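Local coordinates for protein carbohydrate oxidase (PDB 3RJA) that oxidises the C1 hydroxyl of mono-, oligo- and polysaccharides to lactones, using FAD and reducing oxygen to hydrogen peroxide, at residues T212-W220 and W270-L281; V233-R243 and V359-V367. All coordinates share one frame; numbering follows the deposited sequence.

Contacts 1 and 2 lie side by side, with centres about 14 Å apart, on the eight-stranded antiparallel sheet. Their segments alternate along the chain: 212-220, 233-243, 270-281, then 359-367. Strand 211-217 leads into helix 223-239, and helix 267-278 comes later. These two helices touch each other, and the Tyr236 OH of contact 2 probably hydrogen-bonds to Ala273 O of contact 1. Both contacts also pack on strand 245-251. Contact 1 holds a helix to the outer part of the sheet. Contact 2 joins the neighbouring helix to the loop after strand 352-359, nearer the active site, with the Val359 side chain about 13 Å from the bound FAD and substrate analogue.

Contact 1 (T212-W220 and W270-L281); sequences TRFGVTLNW and WRAAFQPLLDTL
An aromatic cluster of Phe214, Trp270 and Phe274 joins strand 211-217 to helix 267-278. The Phe214 ring lies face to face with the five-membered ring of Trp270, with centroids 3.7 Å apart and planes at 24°. Trp270 NE1 sits over the centre of the Phe214 ring, only 3.2 Å from Phe214 CG, so the stack is tight. Phe214 CB covers the six-membered ring of the same indole from above, a CH-pi contact. The Phe214 CG takes up the position between backbone N and carbonyl carbon (chi1 65°), which helps to lay the ring along the indole. Phe274 CB lies over the opposite face of the indole, toward its rim. Phe274 also turns the face of its ring to the edge of Phe214, with CE1 of each 3.8 Å apart.

This is a helix laid on one face of the large antiparallel sheet. Strand and helix segments run roughly parallel, with axes 11.0 Å apart and crossing at -28°. Phe247 of strand 245-251 and Tyr236 of helix 223-239 add further edge-to-face rings to Phe274. Farther along, aliphatic groups take over. Val216 CG2 meets Leu278 CD2 at 4.1 Å, and the same methyl is 4.3 Å from Phe274 CE2. Past the strand, Leu218 CD2 meets Leu281 CD1 at 4.0 Å, the two side chains crossing at about a right angle. Leu281 CD2 comes to the edge of the Trp220 ring, 4.3 Å from CZ2. Leu218 CD1 lies over one face of that indole, while Ala226 and Ile230 of helix 223-239 also touch Trp220.

Contact 2 (V233-R243 and V359-V367); sequences VEDYARWVAPR and VHGGKNSQV. With ZN (zinc ion), chain F.
The Arg243 guanidinium and the Gln366 amide meet obliquely, their planes 54° apart. Arg243 NE and Gln366 NE2 are 3.4 Å apart, two donors without a bond. Glu234 OE2 lies in plane at the edge of the Arg238 guanidinium, in a salt bridge with Arg238 NH2 at 2.8 Å. Arg238 CD covers one face of Trp239, Ala241 CA one face of Tyr236, and Val367 CG1 one face of His360. Asn364 ND2 donates to Ala241 O at 3.0 Å, with the acceptor in the amide plane but the donor above the carbonyl plane. ND2 also donates to a water that accepts from Lys363 NZ. CG anti to the carbonyl carbon (chi1 -54°) directs the Asn364 amide to the chain leaving the helix.

Arg243 runs extended past Asn364 O, with its CA 3.5 Å from that oxygen. With an alanine in place of this arginine the guanidinium would be gone, and a gap would probably open beside Gln366 NE2.

Lys363 N donates to Arg238 O at 3.0 Å. One water lies between Ala237 O and Gly361 O; another reaches Ala237 O and Ala241 O and accepts from Asn364 N. Any side chain at Gly362 would collide with Ala237 O. Ala237 CB packs on Val359 CG1 at 3.7 Å. Asp235 OD2 and Glu231 bind zinc. A type I beta turn, Gly362 to Ser365, in the loop after strand 352-359 here meets the C-terminal end of a helix.

Contact 1 (T212-W220 and W270-L281)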
loop_
_atom_site.group_PDB
_atom_site.type_symbol
_atom_site.label_atom_id
_atom_site.label_comp_id
_atom_site.label_asym_id
_atom_site.label_seq_id
_atom_site.Cartn_x
_atom_site.Cartn_y
_atom_site.Cartn_z
ATOM N N THR A 212 -10.122 17.054 -12.025
ATOM C CA THR A 212 -9.685 16.878 -13.393
ATOM C C THR A 212 -8.626 15.769 -13.491
ATOM O O THR A 212 -7.546 15.833 -12.867
ATOM C CB THR A 212 -9.083 18.188 -13.947
ATOM O OG1 THR A 212 -10.080 19.204 -13.941
ATOM C CG2 THR A 212 -8.594 17.993 -15.361
ATOM N N ARG A 213 -8.938 14.769 -14.291
ATOM C CA ARG A 213 -7.961 13.770 -14.641
ATOM C C ARG A 213 -7.137 14.295 -15.800
ATOM O O ARG A 213 -7.679 14.827 -16.760
ATOM C CB ARG A 213 -8.617 12.467 -15.052
ATOM C CG ARG A 213 -7.629 11.497 -15.684
ATOM C CD ARG A 213 -8.193 10.087 -15.712
ATOM N NE ARG A 213 -7.149 9.192 -16.190
ATOM C CZ ARG A 213 -7.172 7.873 -16.074
ATOM N NH1 ARG A 213 -8.189 7.261 -15.480
ATOM N NH2 ARG A 213 -6.157 7.166 -16.550
ATOM N N PHE A 214 -5.823 14.126 -15.704
ATOM C CA PHE A 214 -4.950 14.603 -16.749
ATOM C C PHE A 214 -3.888 13.580 -17.086
ATOM O O PHE A 214 -3.665 12.615 -16.327
ATOM C CB PHE A 214 -4.345 15.970 -16.370
ATOM C CG PHE A 214 -3.442 15.940 -15.178
ATOM C CD1 PHE A 214 -2.072 15.716 -15.334
ATOM C CD2 PHE A 214 -3.941 16.175 -13.911
ATOM C CE1 PHE A 214 -1.202 15.744 -14.240
ATOM C CE2 PHE A 214 -3.102 16.182 -12.811
ATOM C CZ PHE A 214 -1.729 15.962 -12.960
ATOM N N GLY A 215 -3.244 13.791 -18.234
ATOM C CA GLY A 215 -2.288 12.843 -18.754
ATOM C C GLY A 215 -1.404 13.512 -19.796
ATOM O O GLY A 215 -1.866 14.416 -20.509
ATOM N N VAL A 216 -0.141 13.078 -19.853
ATOM C CA VAL A 216 0.827 13.567 -20.838
ATOM C C VAL A 216 1.622 12.389 -21.399
ATOM O O VAL A 216 2.322 11.705 -20.654
ATOM C CB VAL A 216 1.842 14.583 -20.215
ATOM C CG1 VAL A 216 2.831 15.058 -21.278
ATOM C CG2 VAL A 216 1.105 15.773 -19.564
ATOM N N THR A 217 1.503 12.146 -22.703
ATOM C CA THR A 217 2.359 11.184 -23.382
ATOM C C THR A 217 3.731 11.833 -23.560
ATOM O O THR A 217 3.855 12.830 -24.268
ATOM C CB THR A 217 1.757 10.827 -24.752
ATOM O OG1 THR A 217 0.359 10.564 -24.597
ATOM C CG2 THR A 217 2.433 9.605 -25.361
ATOM N N LEU A 218 4.756 11.296 -22.905
ATOM C CA LEU A 218 6.020 12.008 -22.781
ATOM C C LEU A 218 6.843 11.975 -24.056
ATOM O O LEU A 218 7.554 12.929 -24.353
ATOM C CB LEU A 218 6.850 11.483 -21.602
ATOM C CG LEU A 218 6.189 11.783 -20.250
ATOM C CD1 LEU A 218 6.778 10.909 -19.134
ATOM C CD2 LEU A 218 6.335 13.290 -19.946
ATOM N N ASN A 219 6.726 10.870 -24.789
ATOM C CA ASN A 219 7.576 10.561 -25.937
ATOM C C ASN A 219 9.093 10.666 -25.714
ATOM O O ASN A 219 9.787 11.259 -26.531
ATOM C CB ASN A 219 7.124 11.345 -27.173
ATOM C CG ASN A 219 5.720 10.986 -27.584
ATOM O OD1 ASN A 219 5.401 9.811 -27.739
ATOM N ND2 ASN A 219 4.863 11.979 -27.730
ATOM N N TRP A 220 9.592 10.085 -24.612
ATOM C CA TRP A 220 11.033 9.968 -24.383
ATOM C C TRP A 220 11.568 8.759 -25.177
ATOM O O TRP A 220 11.433 7.609 -24.737
ATOM C CB TRP A 220 11.351 9.827 -22.880
ATOM C CG TRP A 220 10.870 10.965 -22.025
ATOM C CD1 TRP A 220 10.548 12.226 -22.440
ATOM C CD2 TRP A 220 10.640 10.940 -20.611
ATOM N NE1 TRP A 220 10.140 12.996 -21.378
ATOM C CE2 TRP A 220 10.198 12.235 -20.236
ATOM C CE3 TRP A 220 10.787 9.957 -19.616
ATOM C CZ2 TRP A 220 9.895 12.571 -18.906
ATOM C CZ3 TRP A 220 10.488 10.287 -18.303
ATOM C CH2 TRP A 220 10.035 11.586 -17.958
ATOM N N TRP A 270 -5.885 23.338 -13.863
ATOM C CA TRP A 270 -4.843 22.315 -13.988
ATOM C C TRP A 270 -3.742 22.805 -14.938
ATOM O O TRP A 270 -2.547 22.827 -14.577
ATOM C CB TRP A 270 -5.374 20.923 -14.435
ATOM C CG TRP A 270 -4.189 20.075 -14.836
ATOM C CD1 TRP A 270 -3.245 19.535 -14.000
ATOM C CD2 TRP A 270 -3.748 19.800 -16.164
ATOM N NE1 TRP A 270 -2.261 18.901 -14.726
ATOM C CE2 TRP A 270 -2.544 19.048 -16.060
ATOM C CE3 TRP A 270 -4.267 20.086 -17.440
ATOM C CZ2 TRP A 270 -1.857 18.584 -17.173
ATOM C CZ3 TRP A 270 -3.593 19.621 -18.552
ATOM C CH2 TRP A 270 -2.393 18.870 -18.420
ATOM N N ARG A 271 -4.147 23.185 -16.152
ATOM C CA ARG A 271 -3.189 23.583 -17.181
ATOM C C ARG A 271 -2.271 24.710 -16.700
ATOM O O ARG A 271 -1.049 24.623 -16.841
ATOM C CB ARG A 271 -3.888 23.943 -18.503
ATOM C CG ARG A 271 -2.934 24.286 -19.637
ATOM C CD ARG A 271 -2.062 23.077 -19.961
ATOM N NE ARG A 271 -1.166 23.245 -21.107
ATOM C CZ ARG A 271 -1.384 22.723 -22.313
ATOM N NH1 ARG A 271 -2.494 22.030 -22.561
ATOM N NH2 ARG A 271 -0.494 22.902 -23.285
ATOM N N ALA A 272 -2.854 25.744 -16.102
ATOM C CA ALA A 272 -2.076 26.849 -15.570
ATOM C C ALA A 272 -1.090 26.326 -14.519
ATOM O O ALA A 272 0.068 26.696 -14.523
ATOM C CB ALA A 272 -2.992 27.914 -14.964
ATOM N N ALA A 273 -1.561 25.444 -13.639
ATOM C CA ALA A 273 -0.726 24.905 -12.558
ATOM C C ALA A 273 0.414 24.000 -13.066
ATOM O O ALA A 273 1.493 23.972 -12.475
ATOM C CB ALA A 273 -1.598 24.159 -11.536
ATOM N N PHE A 274 0.161 23.272 -14.155
ATOM C CA PHE A 274 1.113 22.281 -14.701
ATOM C C PHE A 274 2.045 22.884 -15.734
ATOM O O PHE A 274 3.075 22.286 -16.053
ATOM C CB PHE A 274 0.368 21.085 -15.345
ATOM C CG PHE A 274 1.024 19.767 -15.102
ATOM C CD1 PHE A 274 1.091 19.232 -13.804
ATOM C CD2 PHE A 274 1.629 19.071 -16.142
ATOM C CE1 PHE A 274 1.727 18.008 -13.562
ATOM C CE2 PHE A 274 2.260 17.835 -15.931
ATOM C CZ PHE A 274 2.308 17.300 -14.633
ATOM N N GLN A 275 1.700 24.073 -16.235
ATOM C CA GLN A 275 2.470 24.724 -17.323
ATOM C C GLN A 275 3.986 24.859 -17.071
ATOM O O GLN A 275 4.764 24.654 -18.010
ATOM C CB GLN A 275 1.862 26.095 -17.709
ATOM C CG GLN A 275 2.298 26.609 -19.123
ATOM C CD GLN A 275 1.905 25.649 -20.249
ATOM O OE1 GLN A 275 0.760 25.221 -20.332
ATOM N NE2 GLN A 275 2.851 25.316 -21.113
ATOM N N PRO A 276 4.400 25.201 -15.821
ATOM C CA PRO A 276 5.822 25.286 -15.519
ATOM C C PRO A 276 6.559 24.006 -15.833
ATOM O O PRO A 276 7.712 24.076 -16.230
ATOM C CB PRO A 276 5.850 25.594 -14.003
ATOM C CG PRO A 276 4.594 26.393 -13.785
ATOM C CD PRO A 276 3.583 25.676 -14.675
ATOM N N LEU A 277 5.892 22.854 -15.689
ATOM C CA LEU A 277 6.493 21.559 -15.998
ATOM C C LEU A 277 6.491 21.308 -17.506
ATOM O O LEU A 277 7.524 20.901 -18.079
ATOM C CB LEU A 277 5.767 20.407 -15.281
ATOM C CG LEU A 277 6.335 18.977 -15.547
ATOM C CD1 LEU A 277 7.870 18.950 -15.511
ATOM C CD2 LEU A 277 5.768 17.931 -14.529
ATOM N N LEU A 278 5.330 21.512 -18.138
ATOM C CA LEU A 278 5.215 21.401 -19.605
ATOM C C LEU A 278 6.287 22.246 -20.309
ATOM O O LEU A 278 6.886 21.782 -21.278
ATOM C CB LEU A 278 3.797 21.770 -20.090
ATOM C CG LEU A 278 2.626 21.003 -19.459
ATOM C CD1 LEU A 278 1.277 21.538 -19.982
ATOM C CD2 LEU A 278 2.735 19.501 -19.738
ATOM N N ASP A 279 6.557 23.449 -19.783
ATOM C CA ASP A 279 7.648 24.316 -20.307
ATOM C C ASP A 279 9.046 23.740 -20.188
ATOM O O ASP A 279 9.936 24.142 -20.935
ATOM C CB ASP A 279 7.656 25.706 -19.649
ATOM C CG ASP A 279 6.401 26.492 -19.937
ATOM O OD1 ASP A 279 5.768 26.228 -20.982
ATOM O OD2 ASP A 279 6.021 27.339 -19.098
ATOM N N THR A 280 9.260 22.819 -19.261
ATOM C CA THR A 280 10.632 22.283 -19.078
ATOM C C THR A 280 10.798 20.846 -19.566
ATOM O O THR A 280 11.893 20.307 -19.584
ATOM C CB THR A 280 11.081 22.402 -17.622
ATOM O OG1 THR A 280 10.044 21.893 -16.764
ATOM C CG2 THR A 280 11.314 23.856 -17.288
ATOM N N LEU A 281 9.697 20.221 -19.962
ATOM C CA LEU A 281 9.736 18.889 -20.537
ATOM C C LEU A 281 10.439 18.895 -21.895
ATOM O O LEU A 281 10.328 19.869 -22.632
ATOM C CB LEU A 281 8.304 18.336 -20.683
ATOM C CG LEU A 281 7.632 17.778 -19.403
ATOM C CD1 LEU A 281 6.268 17.262 -19.713
ATOM C CD2 LEU A 281 8.456 16.637 -18.751
#

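Contact 2 (V233-R243 and V359-V367)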
loop_
_atom_site.group_PDB
_atom_site.type_symbol
_atom_site.label_atom_id
_atom_site.label_comp_id
_atom_site.label_asym_id
_atom_site.label_seq_id
_atom_site.Cartn_x
_atom_site.Cartn_y
_atom_site.Cartn_z
ATOM N N VAL A 233 10.930 16.763 -13.962
ATOM C CA VAL A 233 9.789 16.403 -13.111
ATOM C C VAL A 233 10.204 16.512 -11.644
ATOM O O VAL A 233 9.425 16.996 -10.828
ATOM C CB VAL A 233 9.224 15.012 -13.449
ATOM C CG1 VAL A 233 8.063 14.633 -12.476
ATOM C CG2 VAL A 233 8.756 14.960 -14.936
ATOM N N GLU A 234 11.443 16.136 -11.307
ATOM C CA GLU A 234 11.843 16.234 -9.906
ATOM C C GLU A 234 11.860 17.687 -9.452
ATOM O O GLU A 234 11.437 17.985 -8.309
ATOM C CB GLU A 234 13.173 15.555 -9.584
ATOM C CG GLU A 234 13.543 15.790 -8.093
ATOM C CD GLU A 234 14.684 14.924 -7.583
ATOM O OE1 GLU A 234 14.756 13.729 -8.002
ATOM O OE2 GLU A 234 15.508 15.426 -6.745
ATOM N N ASP A 235 12.312 18.584 -10.343
ATOM C CA ASP A 235 12.358 20.020 -10.034
ATOM C C ASP A 235 10.970 20.542 -9.706
ATOM O O ASP A 235 10.766 21.246 -8.701
ATOM C CB ASP A 235 12.916 20.857 -11.220
ATOM C CG ASP A 235 14.400 20.629 -11.465
ATOM O OD1 ASP A 235 15.110 20.195 -10.538
ATOM O OD2 ASP A 235 14.864 20.904 -12.595
ATOM N N TYR A 236 10.035 20.242 -10.603
ATOM C CA TYR A 236 8.665 20.702 -10.461
ATOM C C TYR A 236 8.082 20.113 -9.166
ATOM O O TYR A 236 7.442 20.819 -8.372
ATOM C CB TYR A 236 7.851 20.291 -11.699
ATOM C CG TYR A 236 6.385 20.653 -11.616
ATOM C CD1 TYR A 236 5.941 21.972 -11.859
ATOM C CD2 TYR A 236 5.427 19.678 -11.334
ATOM C CE1 TYR A 236 4.570 22.300 -11.794
ATOM C CE2 TYR A 236 4.065 19.987 -11.294
ATOM C CZ TYR A 236 3.639 21.293 -11.520
ATOM O OH TYR A 236 2.290 21.585 -11.430
ATOM N N ALA A 237 8.339 18.828 -8.935
ATOM C CA ALA A 237 7.851 18.163 -7.723
ATOM C C ALA A 237 8.418 18.860 -6.472
ATOM O O ALA A 237 7.670 19.236 -5.553
ATOM C CB ALA A 237 8.230 16.670 -7.743
ATOM N N ARG A 238 9.735 19.066 -6.450
ATOM C CA ARG A 238 10.365 19.528 -5.221
ATOM C C ARG A 238 9.950 20.952 -4.881
ATOM O O ARG A 238 9.589 21.240 -3.743
ATOM C CB ARG A 238 11.887 19.412 -5.305
ATOM C CG ARG A 238 12.597 19.823 -4.028
ATOM C CD ARG A 238 14.091 19.579 -4.129
ATOM N NE ARG A 238 14.462 18.207 -4.498
ATOM C CZ ARG A 238 14.353 17.146 -3.684
ATOM N NH1 ARG A 238 13.845 17.275 -2.466
ATOM N NH2 ARG A 238 14.749 15.950 -4.085
ATOM N N TRP A 239 9.927 21.818 -5.885
ATOM C CA TRP A 239 9.822 23.253 -5.633
ATOM C C TRP A 239 8.566 24.000 -6.062
ATOM O O TRP A 239 8.361 25.121 -5.607
ATOM C CB TRP A 239 11.035 23.941 -6.260
ATOM C CG TRP A 239 12.341 23.613 -5.562
ATOM C CD1 TRP A 239 12.666 23.860 -4.244
ATOM C CD2 TRP A 239 13.502 23.019 -6.161
ATOM N NE1 TRP A 239 13.976 23.453 -3.994
ATOM C CE2 TRP A 239 14.505 22.937 -5.157
ATOM C CE3 TRP A 239 13.798 22.554 -7.461
ATOM C CZ2 TRP A 239 15.780 22.389 -5.407
ATOM C CZ3 TRP A 239 15.074 22.018 -7.715
ATOM C CH2 TRP A 239 16.049 21.942 -6.684
ATOM N N VAL A 240 7.748 23.409 -6.944
ATOM C CA VAL A 240 6.685 24.147 -7.634
ATOM C C VAL A 240 5.292 23.539 -7.488
ATOM O O VAL A 240 4.322 24.269 -7.234
ATOM C CB VAL A 240 6.992 24.287 -9.162
ATOM C CG1 VAL A 240 5.935 25.195 -9.876
ATOM C CG2 VAL A 240 8.415 24.841 -9.391
ATOM N N ALA A 241 5.178 22.222 -7.711
ATOM C CA ALA A 241 3.878 21.541 -7.746
ATOM C C ALA A 241 2.921 21.979 -6.608
ATOM O O ALA A 241 3.194 21.748 -5.415
ATOM C CB ALA A 241 4.061 20.005 -7.747
ATOM N N PRO A 242 1.803 22.643 -6.969
ATOM C CA PRO A 242 0.842 23.021 -5.945
ATOM C C PRO A 242 0.271 21.777 -5.271
ATOM O O PRO A 242 0.337 20.687 -5.823
ATOM C CB PRO A 242 -0.243 23.763 -6.738
ATOM C CG PRO A 242 0.505 24.295 -7.936
ATOM C CD PRO A 242 1.438 23.178 -8.286
ATOM N N ARG A 243 -0.246 21.969 -4.071
ATOM C CA ARG A 243 -0.962 20.950 -3.311
ATOM C C ARG A 243 -1.995 20.198 -4.149
ATOM O O ARG A 243 -2.060 18.973 -4.085
ATOM C CB ARG A 243 -1.671 21.638 -2.139
ATOM C CG ARG A 243 -2.173 20.695 -1.088
ATOM C CD ARG A 243 -3.005 21.444 -0.028
ATOM N NE ARG A 243 -3.614 20.478 0.872
ATOM C CZ ARG A 243 -4.706 20.688 1.600
ATOM N NH1 ARG A 243 -5.355 21.854 1.539
ATOM N NH2 ARG A 243 -5.160 19.714 2.383
ATOM N N VAL A 359 5.014 10.986 -7.261
ATOM C CA VAL A 359 5.398 12.218 -6.590
ATOM C C VAL A 359 4.818 12.222 -5.164
ATOM O O VAL A 359 3.672 12.641 -4.913
ATOM C CB VAL A 359 5.022 13.441 -7.452
ATOM C CG1 VAL A 359 5.239 14.744 -6.707
ATOM C CG2 VAL A 359 5.846 13.420 -8.768
ATOM N N HIS A 360 5.643 11.767 -4.234
ATOM C CA HIS A 360 5.258 11.426 -2.854
ATOM C C HIS A 360 5.537 12.616 -1.947
ATOM O O HIS A 360 4.673 13.056 -1.207
ATOM C CB HIS A 360 6.070 10.161 -2.463
ATOM C CG HIS A 360 5.967 9.730 -1.028
ATOM N ND1 HIS A 360 6.823 10.193 -0.045
ATOM C CD2 HIS A 360 5.191 8.794 -0.435
ATOM C CE1 HIS A 360 6.535 9.609 1.106
ATOM N NE2 HIS A 360 5.566 8.738 0.893
ATOM N N GLY A 361 6.745 13.167 -2.036
ATOM C CA GLY A 361 7.118 14.316 -1.240
ATOM C C GLY A 361 7.129 15.595 -2.057
ATOM O O GLY A 361 6.414 15.708 -3.073
ATOM N N GLY A 362 7.942 16.563 -1.622
ATOM C CA GLY A 362 7.987 17.852 -2.286
ATOM C C GLY A 362 7.359 18.916 -1.406
ATOM O O GLY A 362 6.558 18.612 -0.511
ATOM N N LYS A 363 7.708 20.169 -1.677
ATOM C CA LYS A 363 7.316 21.303 -0.836
ATOM C C LYS A 363 5.810 21.345 -0.489
ATOM O O LYS A 363 5.439 21.551 0.675
ATOM C CB LYS A 363 7.738 22.624 -1.500
ATOM C CG LYS A 363 7.685 23.817 -0.571
ATOM C CD LYS A 363 6.949 24.987 -1.202
ATOM C CE LYS A 363 7.889 26.078 -1.659
ATOM N NZ LYS A 363 7.131 27.342 -1.893
ATOM N N ASN A 364 4.948 21.181 -1.488
ATOM C CA ASN A 364 3.508 21.320 -1.237
ATOM C C ASN A 364 2.760 19.987 -1.066
ATOM O O ASN A 364 1.510 19.938 -1.058
ATOM C CB ASN A 364 2.880 22.216 -2.312
ATOM C CG ASN A 364 3.599 23.569 -2.418
ATOM O OD1 ASN A 364 3.645 24.307 -1.453
ATOM N ND2 ASN A 364 4.202 23.851 -3.568
ATOM N N SER A 365 3.517 18.899 -0.914
ATOM C CA SER A 365 2.885 17.603 -0.734
ATOM C C SER A 365 2.342 17.497 0.681
ATOM O O SER A 365 3.089 17.644 1.666
ATOM C CB SER A 365 3.838 16.448 -1.034
ATOM O OG SER A 365 3.225 15.207 -0.676
ATOM N N GLN A 366 1.044 17.224 0.794
ATOM C CA GLN A 366 0.443 16.994 2.111
ATOM C C GLN A 366 1.064 15.786 2.886
ATOM O O GLN A 366 1.076 15.756 4.121
ATOM C CB GLN A 366 -1.075 16.841 1.945
ATOM C CG GLN A 366 -1.894 17.054 3.187
ATOM C CD GLN A 366 -1.710 18.400 3.901
ATOM O OE1 GLN A 366 -1.893 18.444 5.099
ATOM N NE2 GLN A 366 -1.368 19.476 3.193
ATOM N N VAL A 367 1.593 14.806 2.164
ATOM C CA VAL A 367 2.223 13.654 2.813
ATOM C C VAL A 367 3.375 14.100 3.744
ATOM O O VAL A 367 3.579 13.517 4.827
ATOM C CB VAL A 367 2.810 12.639 1.763
ATOM C CG1 VAL A 367 3.685 11.559 2.472
ATOM C CG2 VAL A 367 1.697 12.024 0.925
HETATM ZN ZN ZN F . 16.854 20.786 -12.727
HETATM O O HOH W 1 5.465 17.574 -4.925
HETATM O O HOH W 2 5.466 20.814 -4.205
HETATM O O HOH W 3 5.578 26.370 -3.920
#